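PDB 6V04: uncharacterized conserved protein YndB, AHSA1/START domain from Micromonospora chersina, which is of unknown function but is encoded in the dynemicin biosynthetic locus and has a START/Bet v1-like fold, consistent with a role in making that compound. Local coordinates for residues D60-D65 against S82-G87; G153-P158 against A268-A273. All coordinates share one frame; numbering follows the deposited sequence.

Interaction 1 (D60-D65 against S82-G87)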
ATOM      1  N   ASP A  60      -1.904  -6.828   7.488  1.00 22.39           N
ATOM      2  CA  ASP A  60      -1.981  -5.588   8.248  1.00 22.56           C
ATOM      3  C   ASP A  60      -3.003  -4.617   7.678  1.00 19.98           C
ATOM      4  O   ASP A  60      -3.006  -3.443   8.064  1.00 21.63           O
ATOM      5  CB  ASP A  60      -0.600  -4.911   8.324  1.00 22.25           C
ATOM      6  CG  ASP A  60      -0.059  -4.524   6.973  1.00 21.87           C
ATOM      7  OD1 ASP A  60      -0.744  -4.794   5.974  1.00 21.67           O
ATOM      8  OD2 ASP A  60       1.047  -3.956   6.953  1.00 23.34           O
ATOM      9  N   GLY A  61      -3.868  -5.065   6.773  1.00 20.97           N
ATOM     10  CA  GLY A  61      -4.785  -4.201   6.066  1.00 22.15           C
ATOM     11  C   GLY A  61      -4.385  -3.947   4.630  1.00 24.18           C
ATOM     12  O   GLY A  61      -5.254  -3.622   3.814  1.00 23.45           O
ATOM     13  N   ASP A  62      -3.110  -4.088   4.303  1.00 20.27           N
ATOM     14  CA  ASP A  62      -2.626  -3.837   2.949  1.00 19.22           C
ATOM     15  C   ASP A  62      -2.750  -5.089   2.085  1.00 21.03           C
ATOM     16  O   ASP A  62      -2.590  -6.223   2.554  1.00 22.38           O
ATOM     17  CB  ASP A  62      -1.164  -3.387   2.966  1.00 19.46           C
ATOM     18  CG  ASP A  62      -0.973  -1.956   3.451  1.00 20.03           C
ATOM     19  OD1 ASP A  62      -1.954  -1.256   3.781  1.00 23.68           O
ATOM     20  OD2 ASP A  62       0.206  -1.552   3.494  1.00 23.66           O
ATOM     21  N   PHE A  63      -3.008  -4.872   0.798  1.00 20.74           N
ATOM     22  CA  PHE A  63      -3.135  -5.967  -0.152  1.00 20.20           C
ATOM     23  C   PHE A  63      -3.020  -5.374  -1.551  1.00 21.52           C
ATOM     24  O   PHE A  63      -3.171  -4.165  -1.730  1.00 21.49           O
ATOM     25  CB  PHE A  63      -4.458  -6.709   0.002  1.00 22.89           C
ATOM     26  CG  PHE A  63      -5.670  -5.899  -0.349  1.00 22.92           C
ATOM     27  CD1 PHE A  63      -6.245  -5.049   0.579  1.00 24.63           C
ATOM     28  CD2 PHE A  63      -6.269  -6.024  -1.599  1.00 24.39           C
ATOM     29  CE1 PHE A  63      -7.382  -4.324   0.266  1.00 25.05           C
ATOM     30  CE2 PHE A  63      -7.403  -5.302  -1.910  1.00 26.08           C
ATOM     31  CZ  PHE A  63      -7.960  -4.452  -0.973  1.00 26.09           C
ATOM     32  N   PHE A  64      -2.765  -6.244  -2.535  1.00 22.27           N
ATOM     33  CA  PHE A  64      -2.883  -5.915  -3.955  1.00 20.74           C
ATOM     34  C   PHE A  64      -3.825  -6.914  -4.608  1.00 22.80           C
ATOM     35  O   PHE A  64      -3.741  -8.124  -4.347  1.00 23.87           O
ATOM     36  CB  PHE A  64      -1.557  -6.004  -4.734  1.00 23.21           C
ATOM     37  CG  PHE A  64      -0.528  -4.973  -4.385  1.00 22.26           C
ATOM     38  CD1 PHE A  64       0.381  -5.214  -3.378  1.00 23.14           C
ATOM     39  CD2 PHE A  64      -0.400  -3.806  -5.138  1.00 22.15           C
ATOM     40  CE1 PHE A  64       1.356  -4.302  -3.069  1.00 24.29           C
ATOM     41  CE2 PHE A  64       0.581  -2.892  -4.838  1.00 23.09           C
ATOM     42  CZ  PHE A  64       1.467  -3.136  -3.813  1.00 24.47           C
ATOM     43  N   ASP A  65      -4.711  -6.415  -5.469  1.00 22.78           N
ATOM     44  CA  ASP A  65      -5.425  -7.264  -6.415  1.00 23.20           C
ATOM     45  C   ASP A  65      -4.550  -7.469  -7.649  1.00 24.35           C
ATOM     46  O   ASP A  65      -4.019  -6.500  -8.194  1.00 26.19           O
ATOM     47  CB  ASP A  65      -6.755  -6.629  -6.821  1.00 24.60           C
ATOM     48  CG  ASP A  65      -7.794  -6.652  -5.713  1.00 31.79           C
ATOM     49  OD1 ASP A  65      -7.715  -7.519  -4.826  1.00 32.87           O
ATOM     50  OD2 ASP A  65      -8.706  -5.794  -5.752  1.00 33.16           O
ATOM     51  N   SER A  82      -3.090  -3.730  -8.444  1.00 22.67           N
ATOM     52  CA  SER A  82      -3.737  -2.511  -7.980  1.00 22.06           C
ATOM     53  C   SER A  82      -3.686  -2.498  -6.460  1.00 21.81           C
ATOM     54  O   SER A  82      -4.278  -3.375  -5.816  1.00 23.09           O
ATOM     55  CB  SER A  82      -5.189  -2.451  -8.464  1.00 24.40           C
ATOM     56  OG  SER A  82      -5.900  -1.390  -7.854  1.00 27.46           O
ATOM     57  N   PHE A  83      -2.998  -1.506  -5.891  1.00 21.61           N
ATOM     58  CA  PHE A  83      -2.836  -1.452  -4.438  1.00 19.68           C
ATOM     59  C   PHE A  83      -4.161  -1.129  -3.764  1.00 21.75           C
ATOM     60  O   PHE A  83      -4.846  -0.165  -4.115  1.00 22.92           O
ATOM     61  CB  PHE A  83      -1.781  -0.422  -4.051  1.00 21.45           C
ATOM     62  CG  PHE A  83      -1.413  -0.437  -2.596  1.00 21.73           C
ATOM     63  CD1 PHE A  83      -1.073  -1.615  -1.964  1.00 22.61           C
ATOM     64  CD2 PHE A  83      -1.361   0.743  -1.885  1.00 22.34           C
ATOM     65  CE1 PHE A  83      -0.731  -1.612  -0.620  1.00 22.67           C
ATOM     66  CE2 PHE A  83      -1.022   0.736  -0.547  1.00 23.23           C
ATOM     67  CZ  PHE A  83      -0.682  -0.421   0.061  1.00 21.54           C
ATOM     68  N   LEU A  84      -4.504  -1.935  -2.769  1.00 21.82           N
ATOM     69  CA  LEU A  84      -5.757  -1.827  -2.020  1.00 22.97           C
ATOM     70  C   LEU A  84      -6.974  -1.972  -2.922  1.00 24.66           C
ATOM     71  O   LEU A  84      -8.092  -1.610  -2.530  1.00 25.18           O
ATOM     72  CB  LEU A  84      -5.831  -0.508  -1.232  1.00 23.46           C
ATOM     73  CG  LEU A  84      -4.645  -0.212  -0.323  1.00 21.43           C
ATOM     74  CD1 LEU A  84      -4.797   1.199   0.250  1.00 24.32           C
ATOM     75  CD2 LEU A  84      -4.523  -1.237   0.773  1.00 25.30           C
ATOM     76  N   GLY A  85      -6.778  -2.495  -4.139  1.00 24.68           N
ATOM     77  CA  GLY A  85      -7.853  -2.633  -5.089  1.00 26.09           C
ATOM     78  C   GLY A  85      -8.315  -1.346  -5.734  1.00 27.22           C
ATOM     79  O   GLY A  85      -9.190  -1.395  -6.601  1.00 31.95           O
ATOM     80  N   VAL A  86      -7.746  -0.207  -5.352  1.00 26.01           N
ATOM     81  CA  VAL A  86      -8.178   1.083  -5.869  1.00 27.18           C
ATOM     82  C   VAL A  86      -7.067   1.835  -6.576  1.00 26.95           C
ATOM     83  O   VAL A  86      -7.366   2.763  -7.340  1.00 28.96           O
ATOM     84  CB  VAL A  86      -8.769   1.959  -4.743  1.00 31.39           C
ATOM     85  CG1 VAL A  86      -9.877   1.217  -4.060  1.00 35.38           C
ATOM     86  CG2 VAL A  86      -7.693   2.378  -3.733  1.00 30.57           C
ATOM     87  N   GLY A  87      -5.803   1.492  -6.345  1.00 25.04           N
ATOM     88  CA  GLY A  87      -4.702   2.188  -6.968  1.00 27.11           C
ATOM     89  C   GLY A  87      -4.607   1.941  -8.458  1.00 26.38           C
ATOM     90  O   GLY A  87      -5.179   0.991  -9.010  1.00 26.35           O
TER
HETATM   91  O   HOH W   1      -9.321  -4.344  -7.899  1.00 44.99           O
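The antiparallel hairpin of strands 63-72 and 76-83, part of the N-terminal START/Bet v1-like sheet, has its open end here, where Phe64 and Phe83 form a non-hydrogen-bonded pair. Phe83 CG stands anti to the backbone N (chi1 -172°), and CD1 of that ring lies over one face of the Phe64 ring, 3.5 Å from Phe64 CZ. The two planes meet obliquely at 46°. An alanine at Phe64 would probably strip Phe83 of this ring contact and leave Trp81 without its stacking partner.

Hydrogen bonds flank the pair: Asp65 and Ser82 bond N to O in both directions on one side, and Leu84 N donates to Phe63 O at 2.8 Å on the other. A type II turn from Ser82 to Gly85 brings Leu84 CA over the Phe63 ring, 3.8 Å from its centroid, a CH-pi contact. Gly85 suits its positive phi, and a side chain there would collide with Asp65 OD2, which lies 3.3 Å from Gly85 CA. Asp62 OD2 meets the edge of the Phe83 ring and forms a salt bridge with Arg148, while OD1 pairs with Arg259. Backbone bonds thus fix the register, and the buried charge is probably balanced by the two arginines.

Interaction 2 (G153-P158 against A268-A273)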
ATOM      1  N   GLY A 153      -1.950   5.209   0.485  1.00 22.73           N
ATOM      2  CA  GLY A 153      -2.759   4.695  -0.593  1.00 23.41           C
ATOM      3  C   GLY A 153      -3.008   5.819  -1.565  1.00 23.32           C
ATOM      4  O   GLY A 153      -2.783   6.996  -1.256  1.00 23.72           O
ATOM      5  N   SER A 154      -3.492   5.447  -2.746  1.00 24.47           N
ATOM      6  CA  SER A 154      -3.844   6.444  -3.739  1.00 22.89           C
ATOM      7  C   SER A 154      -4.935   5.916  -4.655  1.00 23.97           C
ATOM      8  O   SER A 154      -5.152   4.706  -4.780  1.00 25.03           O
ATOM      9  CB  SER A 154      -2.638   6.865  -4.584  1.00 25.73           C
ATOM     10  OG  SER A 154      -2.343   5.885  -5.565  1.00 29.63           O
ATOM     11  N   VAL A 155      -5.604   6.852  -5.321  1.00 23.95           N
ATOM     12  CA  VAL A 155      -6.581   6.531  -6.350  1.00 24.42           C
ATOM     13  C   VAL A 155      -6.536   7.642  -7.387  1.00 27.04           C
ATOM     14  O   VAL A 155      -6.368   8.813  -7.048  1.00 26.78           O
ATOM     15  CB  VAL A 155      -7.986   6.352  -5.731  1.00 24.02           C
ATOM     16  CG1 VAL A 155      -8.469   7.652  -5.085  1.00 27.08           C
ATOM     17  CG2 VAL A 155      -8.968   5.860  -6.769  1.00 28.35           C
ATOM     18  N   VAL A 156      -6.646   7.274  -8.652  1.00 27.20           N
ATOM     19  CA  VAL A 156      -6.659   8.260  -9.724  1.00 27.08           C
ATOM     20  C   VAL A 156      -8.096   8.640 -10.006  1.00 32.35           C
ATOM     21  O   VAL A 156      -8.939   7.777 -10.288  1.00 32.44           O
ATOM     22  CB  VAL A 156      -5.969   7.728 -10.987  1.00 26.95           C
ATOM     23  CG1 VAL A 156      -6.096   8.752 -12.120  1.00 30.11           C
ATOM     24  CG2 VAL A 156      -4.512   7.446 -10.684  1.00 28.95           C
ATOM     25  N   LEU A 157      -8.370   9.929  -9.943  1.00 29.34           N
ATOM     26  CA  LEU A 157      -9.684  10.473 -10.165  1.00 31.82           C
ATOM     27  C   LEU A 157      -9.737  11.153 -11.525  1.00 31.76           C
ATOM     28  O   LEU A 157      -8.717  11.642 -12.021  1.00 33.39           O
ATOM     29  CB  LEU A 157     -10.053  11.499  -9.085  1.00 29.45           C
ATOM     30  CG  LEU A 157      -9.979  11.021  -7.631  1.00 29.80           C
ATOM     31  CD1 LEU A 157     -10.266  12.176  -6.686  1.00 32.96           C
ATOM     32  CD2 LEU A 157     -10.922   9.869  -7.371  1.00 33.53           C
ATOM     33  N   PRO A 158     -10.910  11.214 -12.152  1.00 33.58           N
ATOM     34  CA  PRO A 158     -11.044  12.012 -13.372  1.00 33.81           C
ATOM     35  C   PRO A 158     -10.772  13.485 -13.102  1.00 34.60           C
ATOM     36  O   PRO A 158     -10.885  13.975 -11.973  1.00 37.78           O
ATOM     37  CB  PRO A 158     -12.501  11.783 -13.798  1.00 42.34           C
ATOM     38  CG  PRO A 158     -13.202  11.321 -12.564  1.00 41.07           C
ATOM     39  CD  PRO A 158     -12.175  10.572 -11.753  1.00 39.79           C
ATOM     40  N   ALA A 268     -11.673   2.369   2.197  1.00 22.48           N
ATOM     41  CA  ALA A 268     -13.066   2.709   1.924  1.00 20.98           C
ATOM     42  C   ALA A 268     -13.210   4.168   1.507  1.00 24.23           C
ATOM     43  O   ALA A 268     -14.030   4.499   0.638  1.00 25.00           O
ATOM     44  CB  ALA A 268     -13.902   2.425   3.161  1.00 24.33           C
ATOM     45  N   ALA A 269     -12.442   5.058   2.128  1.00 23.32           N
ATOM     46  CA  ALA A 269     -12.533   6.476   1.797  1.00 20.37           C
ATOM     47  C   ALA A 269     -12.061   6.740   0.376  1.00 23.02           C
ATOM     48  O   ALA A 269     -12.698   7.499  -0.359  1.00 24.75           O
ATOM     49  CB  ALA A 269     -11.723   7.301   2.789  1.00 23.26           C
ATOM     50  N   LEU A 270     -10.935   6.141  -0.020  1.00 22.14           N
ATOM     51  CA  LEU A 270     -10.451   6.313  -1.388  1.00 21.79           C
ATOM     52  C   LEU A 270     -11.477   5.799  -2.384  1.00 26.46           C
ATOM     53  O   LEU A 270     -11.697   6.414  -3.434  1.00 24.92           O
ATOM     54  CB  LEU A 270      -9.113   5.595  -1.555  1.00 21.84           C
ATOM     55  CG  LEU A 270      -7.945   6.197  -0.764  1.00 23.21           C
ATOM     56  CD1 LEU A 270      -6.745   5.293  -0.824  1.00 25.31           C
ATOM     57  CD2 LEU A 270      -7.576   7.611  -1.242  1.00 25.25           C
ATOM     58  N   SER A 271     -12.106   4.659  -2.086  0.59 24.82           N
ATOM     59  CA  SER A 271     -13.140   4.141  -2.978  0.59 25.93           C
ATOM     60  C   SER A 271     -14.302   5.113  -3.081  0.59 28.75           C
ATOM     61  O   SER A 271     -14.831   5.352  -4.175  0.59 29.93           O
ATOM     62  CB  SER A 271     -13.634   2.783  -2.484  0.59 29.79           C
ATOM     63  OG  SER A 271     -12.612   1.813  -2.563  0.59 33.11           O
ATOM     64  N   LEU A 272     -14.711   5.685  -1.952  1.00 27.36           N
ATOM     65  CA  LEU A 272     -15.835   6.610  -1.964  1.00 26.76           C
ATOM     66  C   LEU A 272     -15.493   7.870  -2.743  1.00 28.85           C
ATOM     67  O   LEU A 272     -16.328   8.392  -3.492  1.00 30.35           O
ATOM     68  CB  LEU A 272     -16.232   6.932  -0.524  1.00 28.66           C
ATOM     69  CG  LEU A 272     -17.435   7.836  -0.305  1.00 31.97           C
ATOM     70  CD1 LEU A 272     -18.656   7.317  -1.060  1.00 32.61           C
ATOM     71  CD2 LEU A 272     -17.707   7.919   1.183  1.00 30.46           C
ATOM     72  N   ALA A 273     -14.266   8.369  -2.597  1.00 26.05           N
ATOM     73  CA  ALA A 273     -13.852   9.514  -3.402  1.00 25.65           C
ATOM     74  C   ALA A 273     -13.967   9.204  -4.888  1.00 26.70           C
ATOM     75  O   ALA A 273     -14.398  10.059  -5.673  1.00 29.75           O
ATOM     76  CB  ALA A 273     -12.424   9.930  -3.056  1.00 25.90           C
TER
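Leu270 gives helix 252-277 its main share of this contact with strand 151-157, an outermost strand of the C-terminal sheet. Along 268-273 it is the first residue to touch the strand, and its side chain points toward it. CG is anti to the carbonyl carbon (chi1 -67°), and beyond it the two methyls divide the work. CD1 reaches the backbone, 3.8 Å from Ser154 N and equally close to Gly153 C; a side chain at Gly153 would be tight against this methyl, so glycine suits the place. CD2 packs 3.9 Å from Val155 CG1, the two side chains lying alongside and pointing opposite ways. The same Val155 methyl also lies 3.8 Å from Leu270 O, nestling against the helix backbone as well as the side chain.

Ser271 follows with its CB directed away from the strand. Ala273, about one turn on from Leu270, faces the strand again. A residue as small as alanine is consistent with Leu157 CD2 lying 3.9 Å from Ala273 O, and Trp173 and Leu238 also touch this alanine.

The strand and helix segments run nearly parallel, their axes 5° apart in direction and 8.5 Å at closest approach. Val155 and Leu157, alternate residues on one face of the strand, therefore meet Leu270 and Ala273. Aliphatic methyls pack on each other and on backbone atoms, without hydrogen bonds between the two segments; the hold is van der Waals and probably hydrophobic.

Interaction 1 belongs to the N-terminal sheet and interaction 2 to the C-terminal one, and their centres lie 12 Å apart where the two halves of the chain meet. Val86, just past the turn of 82-87, joins them: its CG2 packs 3.6 Å from Ser154 O, and its O lies 3.5 Å from Val155 CG2. Leu84 CD1 adds a looser touch, 4.1 Å from Gly153 CA. Helix 252-277 serves both contacts, carrying Arg259, which pairs with Asp62, and Leu270. The metal region lies toward interaction 1: the Asp62 side chain is about 10 Å from that of Gln149, a magnesium ligand seen in this protein, whereas interaction 2 lies away from that site.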